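Local coordinates for protein aldehyde Dehydrogenase (Burkholderia cenocepacia, PDB 4O6R) that probably oxidises aldehydes to carboxylic acids with NAD(P)+ as the electron acceptor, at residues S95-H100 with I184-T189; V110-A115 with W156-M161; V296-I301 with L399-D404. All coordinates share one frame; numbering follows the deposited sequence.

Interaction 1 of 3, residues S95-H100 with I184-T189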
loop_
_atom_site.group_PDB
_atom_site.type_symbol
_atom_site.label_atom_id
_atom_site.label_comp_id
_atom_site.label_asym_id
_atom_site.label_seq_id
_atom_site.Cartn_x
_atom_site.Cartn_y
_atom_site.Cartn_z
ATOM N N SER A 95 7.649 35.421 15.815
ATOM C CA SER A 95 8.844 36.276 15.708
ATOM C C SER A 95 9.246 36.922 17.033
ATOM O O SER A 95 10.424 37.019 17.336
ATOM C CB SER A 95 8.682 37.367 14.634
ATOM O OG SER A 95 8.648 36.774 13.333
ATOM N N LEU A 96 8.273 37.365 17.807
ATOM C CA LEU A 96 8.533 38.020 19.083
ATOM C C LEU A 96 9.250 37.069 20.048
ATOM O O LEU A 96 10.209 37.456 20.715
ATOM C CB LEU A 96 7.216 38.481 19.699
ATOM C CG LEU A 96 7.276 39.383 20.920
ATOM C CD1 LEU A 96 7.804 40.766 20.573
ATOM C CD2 LEU A 96 5.895 39.488 21.568
ATOM N N ASP A 97 8.782 35.831 20.071
ATOM C CA ASP A 97 9.206 34.801 21.012
ATOM C C ASP A 97 10.506 34.109 20.578
ATOM O O ASP A 97 11.358 33.790 21.395
ATOM C CB ASP A 97 8.061 33.760 21.072
ATOM C CG ASP A 97 8.104 32.887 22.296
ATOM O OD1 ASP A 97 8.931 33.145 23.201
ATOM O OD2 ASP A 97 7.289 31.943 22.344
ATOM N N THR A 98 10.654 33.861 19.290
ATOM C CA THR A 98 11.757 33.038 18.798
ATOM C C THR A 98 12.928 33.821 18.237
ATOM O O THR A 98 14.025 33.304 18.197
ATOM C CB THR A 98 11.310 32.138 17.651
ATOM O OG1 THR A 98 10.861 32.949 16.555
ATOM C CG2 THR A 98 10.233 31.219 18.107
ATOM N N GLY A 99 12.677 35.052 17.783
ATOM C CA GLY A 99 13.661 35.802 17.041
ATOM C C GLY A 99 13.659 35.572 15.535
ATOM O O GLY A 99 14.441 36.200 14.839
ATOM N N HIS A 100 12.828 34.681 15.012
ATOM C CA HIS A 100 12.783 34.475 13.575
ATOM C C HIS A 100 12.391 35.782 12.922
ATOM O O HIS A 100 11.459 36.421 13.401
ATOM C CB HIS A 100 11.731 33.469 13.194
ATOM C CG HIS A 100 11.955 32.095 13.746
ATOM N ND1 HIS A 100 11.115 31.039 13.455
ATOM C CD2 HIS A 100 12.872 31.616 14.616
ATOM C CE1 HIS A 100 11.517 29.964 14.104
ATOM N NE2 HIS A 100 12.594 30.280 14.806
ATOM N N ILE A 184 11.132 27.999 26.594
ATOM C CA ILE A 184 11.823 29.161 26.009
ATOM C C ILE A 184 10.929 29.892 24.999
ATOM O O ILE A 184 11.038 31.124 24.862
ATOM C CB ILE A 184 13.148 28.755 25.286
ATOM C CG1 ILE A 184 14.061 27.916 26.192
ATOM C CG2 ILE A 184 13.904 29.988 24.799
ATOM C CD1 ILE A 184 14.230 28.480 27.566
ATOM N N THR A 185 10.094 29.141 24.266
ATOM C CA THR A 185 9.284 29.699 23.181
ATOM C C THR A 185 7.893 29.068 23.171
ATOM O O THR A 185 7.547 28.344 22.234
ATOM C CB THR A 185 9.926 29.405 21.803
ATOM O OG1 THR A 185 10.078 27.979 21.631
ATOM C CG2 THR A 185 11.256 30.074 21.681
ATOM N N PRO A 186 7.102 29.280 24.236
ATOM C CA PRO A 186 5.849 28.514 24.353
ATOM C C PRO A 186 4.637 29.212 23.741
ATOM O O PRO A 186 3.552 28.653 23.705
ATOM C CB PRO A 186 5.644 28.446 25.864
ATOM C CG PRO A 186 6.192 29.750 26.345
ATOM C CD PRO A 186 7.445 29.941 25.508
ATOM N N LEU A 187 4.798 30.450 23.319
ATOM C CA LEU A 187 3.615 31.298 23.143
ATOM C C LEU A 187 2.729 30.923 21.936
ATOM O O LEU A 187 1.493 30.886 22.047
ATOM C CB LEU A 187 4.026 32.756 23.104
ATOM C CG LEU A 187 4.673 33.259 24.401
ATOM C CD1 LEU A 187 5.129 34.683 24.249
ATOM C CD2 LEU A 187 3.707 33.143 25.575
ATOM N N SER A 188 3.342 30.596 20.804
ATOM C CA SER A 188 2.563 30.260 19.612
ATOM C C SER A 188 1.788 28.943 19.800
ATOM O O SER A 188 0.673 28.802 19.300
ATOM C CB SER A 188 3.475 30.269 18.374
ATOM O OG SER A 188 4.400 29.197 18.435
ATOM N N THR A 189 2.332 28.014 20.587
ATOM C CA THR A 189 1.677 26.760 20.880
ATOM C C THR A 189 0.387 26.950 21.676
ATOM O O THR A 189 -0.622 26.290 21.439
ATOM C CB THR A 189 2.637 25.836 21.656
ATOM O OG1 THR A 189 3.793 25.612 20.859
ATOM C CG2 THR A 189 1.976 24.500 21.948
HETATM O O HOH W 1 6.215 30.858 20.136
#
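A single carboxylate oxygen, OD2 of Asp97, does nearly all the polar work here. It takes the backbone N-H of Leu187 at 3.1 Å in a fairly straight bond (162° at the hydrogen) that meets OD2 nearly along its C-O axis. It also accepts from a water 2.7 Å from OD2, and Ser188 N donates to the same water, 3.0 Å from the water oxygen. Two successive backbone N-H groups near the N-terminal end of helix 187-199, a few residues past the AMP-binding Glu183, are thus served, one directly and one through water. Asp97 reaches them because CG lies anti to its backbone N (chi1 -161°), which sends the carboxylate off the last turn of helix 87-98 and across the Thr185-Pro186 backbone. A carboxylate at the N-terminal end of a helix is favourably placed with respect to the helix dipole, which probably helps keep this buried acid ionised. The CB, CG and CD1 atoms of Leu187 pack beside OD2, CB at 3.4 Å from it. Thr98 adds a methyl contact, its CG2 to Thr185 CG2 at 3.9 Å, with the two side chains crossing at about a right angle. Its hydroxyl faces its own chain: OG1 bonds to Glu94 O and accepts His100 N in an ST turn, just where Gly99, with positive phi, ends the helix.

Interaction 2 of 3, residues V110-A115 with W156-M161. With NO3 (nitrate ion), chain F.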
loop_
_atom_site.group_PDB
_atom_site.type_symbol
_atom_site.label_atom_id
_atom_site.label_comp_id
_atom_site.label_asym_id
_atom_site.label_seq_id
_atom_site.Cartn_x
_atom_site.Cartn_y
_atom_site.Cartn_z
ATOM N N VAL A 110 4.302 30.053 9.433
ATOM C CA VAL A 110 2.859 29.904 9.424
ATOM C C VAL A 110 2.351 28.987 8.265
ATOM O O VAL A 110 1.647 28.034 8.529
ATOM C CB VAL A 110 2.131 31.274 9.441
ATOM C CG1 VAL A 110 0.642 31.093 9.274
ATOM C CG2 VAL A 110 2.426 32.017 10.734
ATOM N N PRO A 111 2.747 29.245 7.007
ATOM C CA PRO A 111 2.300 28.401 5.894
ATOM C C PRO A 111 2.654 26.915 6.059
ATOM O O PRO A 111 1.834 26.069 5.744
ATOM C CB PRO A 111 3.053 28.981 4.685
ATOM C CG PRO A 111 3.290 30.401 5.047
ATOM C CD PRO A 111 3.553 30.387 6.531
ATOM N N ARG A 112 3.841 26.604 6.569
ATOM C CA ARG A 112 4.240 25.196 6.714
ATOM C C ARG A 112 3.382 24.518 7.760
ATOM O O ARG A 112 3.013 23.361 7.616
ATOM C CB ARG A 112 5.721 25.054 7.072
ATOM C CG ARG A 112 6.709 25.161 5.897
ATOM C CD ARG A 112 8.073 25.538 6.449
ATOM N NE ARG A 112 9.211 25.019 5.727
ATOM C CZ ARG A 112 10.469 25.003 6.178
ATOM N NH1 ARG A 112 10.783 25.465 7.385
ATOM N NH2 ARG A 112 11.435 24.523 5.403
ATOM N N THR A 113 3.055 25.253 8.825
ATOM C CA THR A 113 2.202 24.744 9.893
ATOM C C THR A 113 0.811 24.480 9.367
ATOM O O THR A 113 0.287 23.403 9.553
ATOM C CB THR A 113 2.151 25.734 11.083
ATOM O OG1 THR A 113 3.483 26.021 11.509
ATOM C CG2 THR A 113 1.398 25.159 12.237
ATOM N N ALA A 114 0.222 25.454 8.679
ATOM C CA ALA A 114 -1.086 25.252 8.053
ATOM C C ALA A 114 -1.100 24.055 7.069
ATOM O O ALA A 114 -2.006 23.223 7.092
ATOM C CB ALA A 114 -1.544 26.528 7.376
ATOM N N ALA A 115 -0.095 23.986 6.220
ATOM C CA ALA A 115 0.007 22.938 5.213
ATOM C C ALA A 115 0.068 21.560 5.841
ATOM O O ALA A 115 -0.545 20.618 5.344
ATOM C CB ALA A 115 1.233 23.155 4.341
ATOM N N TRP A 156 12.751 24.525 20.819
ATOM C CA TRP A 156 12.420 25.931 20.637
ATOM C C TRP A 156 12.737 26.491 19.257
ATOM O O TRP A 156 12.532 27.685 19.051
ATOM C CB TRP A 156 13.161 26.758 21.688
ATOM C CG TRP A 156 14.599 26.342 21.871
ATOM C CD1 TRP A 156 15.091 25.538 22.849
ATOM C CD2 TRP A 156 15.708 26.677 21.021
ATOM N NE1 TRP A 156 16.446 25.370 22.677
ATOM C CE2 TRP A 156 16.845 26.051 21.555
ATOM C CE3 TRP A 156 15.847 27.451 19.857
ATOM C CZ2 TRP A 156 18.133 26.213 20.995
ATOM C CZ3 TRP A 156 17.125 27.605 19.288
ATOM C CH2 TRP A 156 18.249 26.991 19.868
ATOM N N ASN A 157 13.229 25.669 18.313
ATOM C CA ASN A 157 13.710 26.250 17.052
ATOM C C ASN A 157 12.630 26.497 15.981
ATOM O O ASN A 157 12.719 27.483 15.247
ATOM C CB ASN A 157 14.895 25.478 16.487
ATOM C CG ASN A 157 14.592 24.038 16.236
ATOM O OD1 ASN A 157 14.042 23.364 17.090
ATOM N ND2 ASN A 157 14.979 23.544 15.083
ATOM N N PHE A 158 11.591 25.657 15.943
ATOM C CA PHE A 158 10.448 25.844 15.046
ATOM C C PHE A 158 9.192 25.515 15.838
ATOM O O PHE A 158 8.474 24.582 15.517
ATOM C CB PHE A 158 10.546 24.919 13.828
ATOM C CG PHE A 158 11.621 25.291 12.825
ATOM C CD1 PHE A 158 11.491 26.432 12.045
ATOM C CD2 PHE A 158 12.705 24.456 12.602
ATOM C CE1 PHE A 158 12.432 26.754 11.084
ATOM C CE2 PHE A 158 13.654 24.759 11.632
ATOM C CZ PHE A 158 13.525 25.910 10.873
ATOM N N PRO A 159 8.927 26.268 16.913
ATOM C CA PRO A 159 7.847 25.841 17.794
ATOM C C PRO A 159 6.487 25.800 17.132
ATOM O O PRO A 159 5.731 24.856 17.377
ATOM C CB PRO A 159 7.874 26.843 18.948
ATOM C CG PRO A 159 8.781 27.938 18.536
ATOM C CD PRO A 159 9.649 27.446 17.420
ATOM N N LEU A 160 6.169 26.791 16.317
ATOM C CA LEU A 160 4.866 26.787 15.651
ATOM C C LEU A 160 4.776 25.603 14.695
ATOM O O LEU A 160 3.829 24.818 14.741
ATOM C CB LEU A 160 4.640 28.097 14.899
ATOM C CG LEU A 160 3.326 28.269 14.144
ATOM C CD1 LEU A 160 2.141 28.120 15.090
ATOM C CD2 LEU A 160 3.291 29.614 13.440
ATOM N N MET A 161 5.784 25.429 13.855
ATOM C CA MET A 161 5.759 24.340 12.872
ATOM C C MET A 161 5.675 22.975 13.556
ATOM O O MET A 161 4.975 22.082 13.078
ATOM C CB MET A 161 6.984 24.420 11.972
ATOM C CG MET A 161 6.770 23.962 10.546
ATOM S SD MET A 161 8.260 24.357 9.592
ATOM C CE MET A 161 9.465 23.340 10.487
HETATM N N NO3 F . 13.790 23.755 8.092
HETATM O O1 NO3 F . 12.886 22.946 8.320
HETATM O O2 NO3 F . 13.582 24.869 7.297
HETATM O O3 NO3 F . 15.055 23.589 8.646
#
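Met161, Thr113 and Leu160 bury the most surface, and they bring helix 102-123 against the first turn of helix 159-172. Thr113 CA and Met161 CA are 4.7 Å apart. Thr113 points its OG1 into the gap, 3.1 Å from Met161 CA and 3.5 Å from Leu160 CG; the hydroxyl is hydrogen-bonded back to Asp109 O in its own helix, so what it offers across is packing. Leu160, with CG anti to its backbone N (chi1 -180°), crosses Thr113 at about a right angle and sets CD2 3.7 Å from Val110 CG2. Met161 bends at chi3 (62°): SD lies against the Arg112 chain, 3.4 Å from CD, while CE sits over one face of the Phe158 ring, near its rim. Phe158 holds the N-cap position, within the Trp-Asn-Phe-Pro sequence familiar from this family that leads into helix 159-172. Arg112 NH1 and NH2 both give to one nitrate oxygen, O2, which lies in the guanidinium plane at its edge, 2.9 Å from each. Lys448 also binds this ion, probably picked up from the crystallisation liquor. No hydrogen bond joins the two segments, so apolar and sulfur contacts hold them, while the arginine's charge is met by a bound anion.

Interaction 3 of 3, residues V296-I301 with L399-D404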
loop_
_atom_site.group_PDB
_atom_site.type_symbol
_atom_site.label_atom_id
_atom_site.label_comp_id
_atom_site.label_asym_id
_atom_site.label_seq_id
_atom_site.Cartn_x
_atom_site.Cartn_y
_atom_site.Cartn_z
ATOM N N VAL A 296 30.978 20.915 1.969
ATOM C CA VAL A 296 31.997 19.990 1.544
ATOM C C VAL A 296 32.238 20.274 0.059
ATOM O O VAL A 296 31.408 19.918 -0.787
ATOM C CB VAL A 296 31.560 18.522 1.758
ATOM C CG1 VAL A 296 32.664 17.580 1.296
ATOM C CG2 VAL A 296 31.213 18.258 3.216
ATOM N N LEU A 297 33.351 20.938 -0.261
ATOM C CA LEU A 297 33.538 21.541 -1.585
ATOM C C LEU A 297 34.638 20.858 -2.374
ATOM O O LEU A 297 35.722 20.618 -1.846
ATOM C CB LEU A 297 33.943 23.006 -1.437
ATOM C CG LEU A 297 32.954 23.893 -0.695
ATOM C CD1 LEU A 297 33.563 25.269 -0.537
ATOM C CD2 LEU A 297 31.629 23.998 -1.450
ATOM N N HIS A 298 34.364 20.566 -3.641
ATOM C CA HIS A 298 35.369 19.995 -4.501
ATOM C C HIS A 298 36.513 21.003 -4.660
ATOM O O HIS A 298 36.282 22.188 -4.865
ATOM C CB HIS A 298 34.805 19.648 -5.876
ATOM C CG HIS A 298 35.727 18.801 -6.687
ATOM N ND1 HIS A 298 36.771 19.332 -7.401
ATOM C CD2 HIS A 298 35.826 17.463 -6.823
ATOM C CE1 HIS A 298 37.459 18.364 -7.982
ATOM N NE2 HIS A 298 36.897 17.216 -7.656
ATOM N N GLU A 299 37.728 20.507 -4.569
ATOM C CA GLU A 299 38.929 21.353 -4.622
ATOM C C GLU A 299 38.970 22.315 -5.833
ATOM O O GLU A 299 39.462 23.430 -5.721
ATOM C CB GLU A 299 40.193 20.476 -4.611
ATOM C CG GLU A 299 41.497 21.260 -4.423
ATOM C CD GLU A 299 41.600 21.922 -3.032
ATOM O OE1 GLU A 299 41.592 21.148 -2.023
ATOM O OE2 GLU A 299 41.662 23.191 -2.937
ATOM N N ARG A 300 38.521 21.854 -6.996
ATOM C CA ARG A 300 38.558 22.675 -8.202
ATOM C C ARG A 300 37.683 23.921 -8.125
ATOM O O ARG A 300 38.019 24.904 -8.743
ATOM C CB ARG A 300 38.202 21.861 -9.463
ATOM C CG ARG A 300 39.251 20.834 -9.856
ATOM C CD ARG A 300 40.487 21.536 -10.432
ATOM N NE ARG A 300 41.737 20.799 -10.227
ATOM C CZ ARG A 300 42.242 19.899 -11.071
ATOM N NH1 ARG A 300 41.598 19.580 -12.198
ATOM N NH2 ARG A 300 43.398 19.308 -10.773
ATOM N N ILE A 301 36.585 23.873 -7.375
ATOM C CA ILE A 301 35.663 25.025 -7.269
ATOM C C ILE A 301 35.617 25.675 -5.884
ATOM O O ILE A 301 34.922 26.680 -5.677
ATOM C CB ILE A 301 34.241 24.689 -7.775
ATOM C CG1 ILE A 301 33.588 23.481 -7.081
ATOM C CG2 ILE A 301 34.266 24.397 -9.264
ATOM C CD1 ILE A 301 33.184 23.714 -5.662
ATOM N N LEU A 399 35.008 22.016 4.359
ATOM C CA LEU A 399 35.969 20.961 4.112
ATOM C C LEU A 399 36.084 20.789 2.586
ATOM O O LEU A 399 35.134 21.089 1.858
ATOM C CB LEU A 399 35.467 19.655 4.732
ATOM C CG LEU A 399 35.285 19.631 6.257
ATOM C CD1 LEU A 399 34.387 18.506 6.700
ATOM C CD2 LEU A 399 36.633 19.557 6.931
ATOM N N ARG A 400 37.240 20.340 2.108
ATOM C CA ARG A 400 37.465 20.145 0.686
ATOM C C ARG A 400 37.727 18.668 0.379
ATOM O O ARG A 400 38.167 17.925 1.253
ATOM C CB ARG A 400 38.669 20.980 0.222
ATOM C CG ARG A 400 38.453 22.466 0.422
ATOM C CD ARG A 400 39.634 23.255 -0.074
ATOM N NE ARG A 400 39.537 24.652 0.286
ATOM C CZ ARG A 400 39.973 25.637 -0.483
ATOM N NH1 ARG A 400 40.510 25.379 -1.672
ATOM N NH2 ARG A 400 39.817 26.886 -0.073
ATOM N N PHE A 401 37.475 18.280 -0.868
ATOM C CA PHE A 401 37.705 16.916 -1.335
ATOM C C PHE A 401 38.092 16.881 -2.785
ATOM O O PHE A 401 37.923 17.865 -3.506
ATOM C CB PHE A 401 36.448 16.054 -1.133
ATOM C CG PHE A 401 35.298 16.403 -2.059
ATOM C CD1 PHE A 401 34.446 17.455 -1.757
ATOM C CD2 PHE A 401 35.090 15.710 -3.247
ATOM C CE1 PHE A 401 33.380 17.780 -2.589
ATOM C CE2 PHE A 401 34.029 16.021 -4.080
ATOM C CZ PHE A 401 33.170 17.063 -3.751
ATOM N N GLY A 402 38.601 15.724 -3.207
ATOM C CA GLY A 402 39.115 15.535 -4.559
ATOM C C GLY A 402 38.571 14.374 -5.385
ATOM O O GLY A 402 38.815 14.361 -6.587
ATOM N N SER A 403 37.947 13.366 -4.746
ATOM C CA SER A 403 37.289 12.243 -5.418
ATOM C C SER A 403 35.892 12.054 -4.799
ATOM O O SER A 403 35.657 12.486 -3.693
ATOM C CB SER A 403 38.114 10.991 -5.192
ATOM O OG SER A 403 38.085 10.668 -3.814
ATOM N N ASP A 404 34.972 11.433 -5.529
ATOM C CA ASP A 404 33.627 11.146 -4.995
ATOM C C ASP A 404 33.741 10.324 -3.713
ATOM O O ASP A 404 32.999 10.550 -2.761
ATOM C CB ASP A 404 32.768 10.370 -5.990
ATOM C CG ASP A 404 32.384 11.178 -7.219
ATOM O OD1 ASP A 404 33.039 12.180 -7.569
ATOM O OD2 ASP A 404 31.404 10.781 -7.870
#
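The Phe401 ring has His298 over one face, with CA 3.8 Å from the ring centroid in a CH-pi contact, and Val296 O near its plane at the edge. The His298 ring turns its own edge to Phe401 in an offset edge-to-face pair, planes at 85°, and carries Phe401 O over one face. Phe401 takes the crowded chi1 position (71°), which swings the ring across the neighbouring strand, where CD1 meets Val296 CG1 at 3.5 Å. Phe265 meets the Phe401 ring edge-to-face. The backbones pair as parallel, twisted strands, 294-298 and 395-401, neighbours in the seven-strand sheet of the catalytic domain, as in other aldehyde dehydrogenases. Leu297 N gives to Leu399 O (2.8 Å), Phe401 N to Leu297 O, and Glu299 N to Phe401 O. On the opposite face from Phe401, extended Arg400 is crossed obliquely by Glu299, which folds back at chi2 (66°) so that OE2 forms a salt bridge with NH1 at 2.8 Å, near the guanidinium plane but above that of the carboxylate. Glu378 takes Arg400 NE and Asp303 takes NH2. These three acids fix the guanidinium, which probably helps keep them ionised.

Overall arrangement
From the N terminus, helix 87-98 gives the first half of interaction 1 and the next helix, 102-123, the first half of interaction 2. The chain then runs through strand 138-153 and returns at 156-161, closing interaction 2, before 184-189 closes interaction 1; the shorter loop thus sits wholly within the longer. The two touch, as where His100 NE2 meets Asn157 O, and together they fix the helices before strand 138-153 to the N-terminal ends of helices 159-172 and 187-199, beside the AMP-binding part of the fold. Interaction 3 opens and closes later, joining strands 294-298 and 395-401 of the seven-strand sheet, its centre about 39 Å from that of interaction 1.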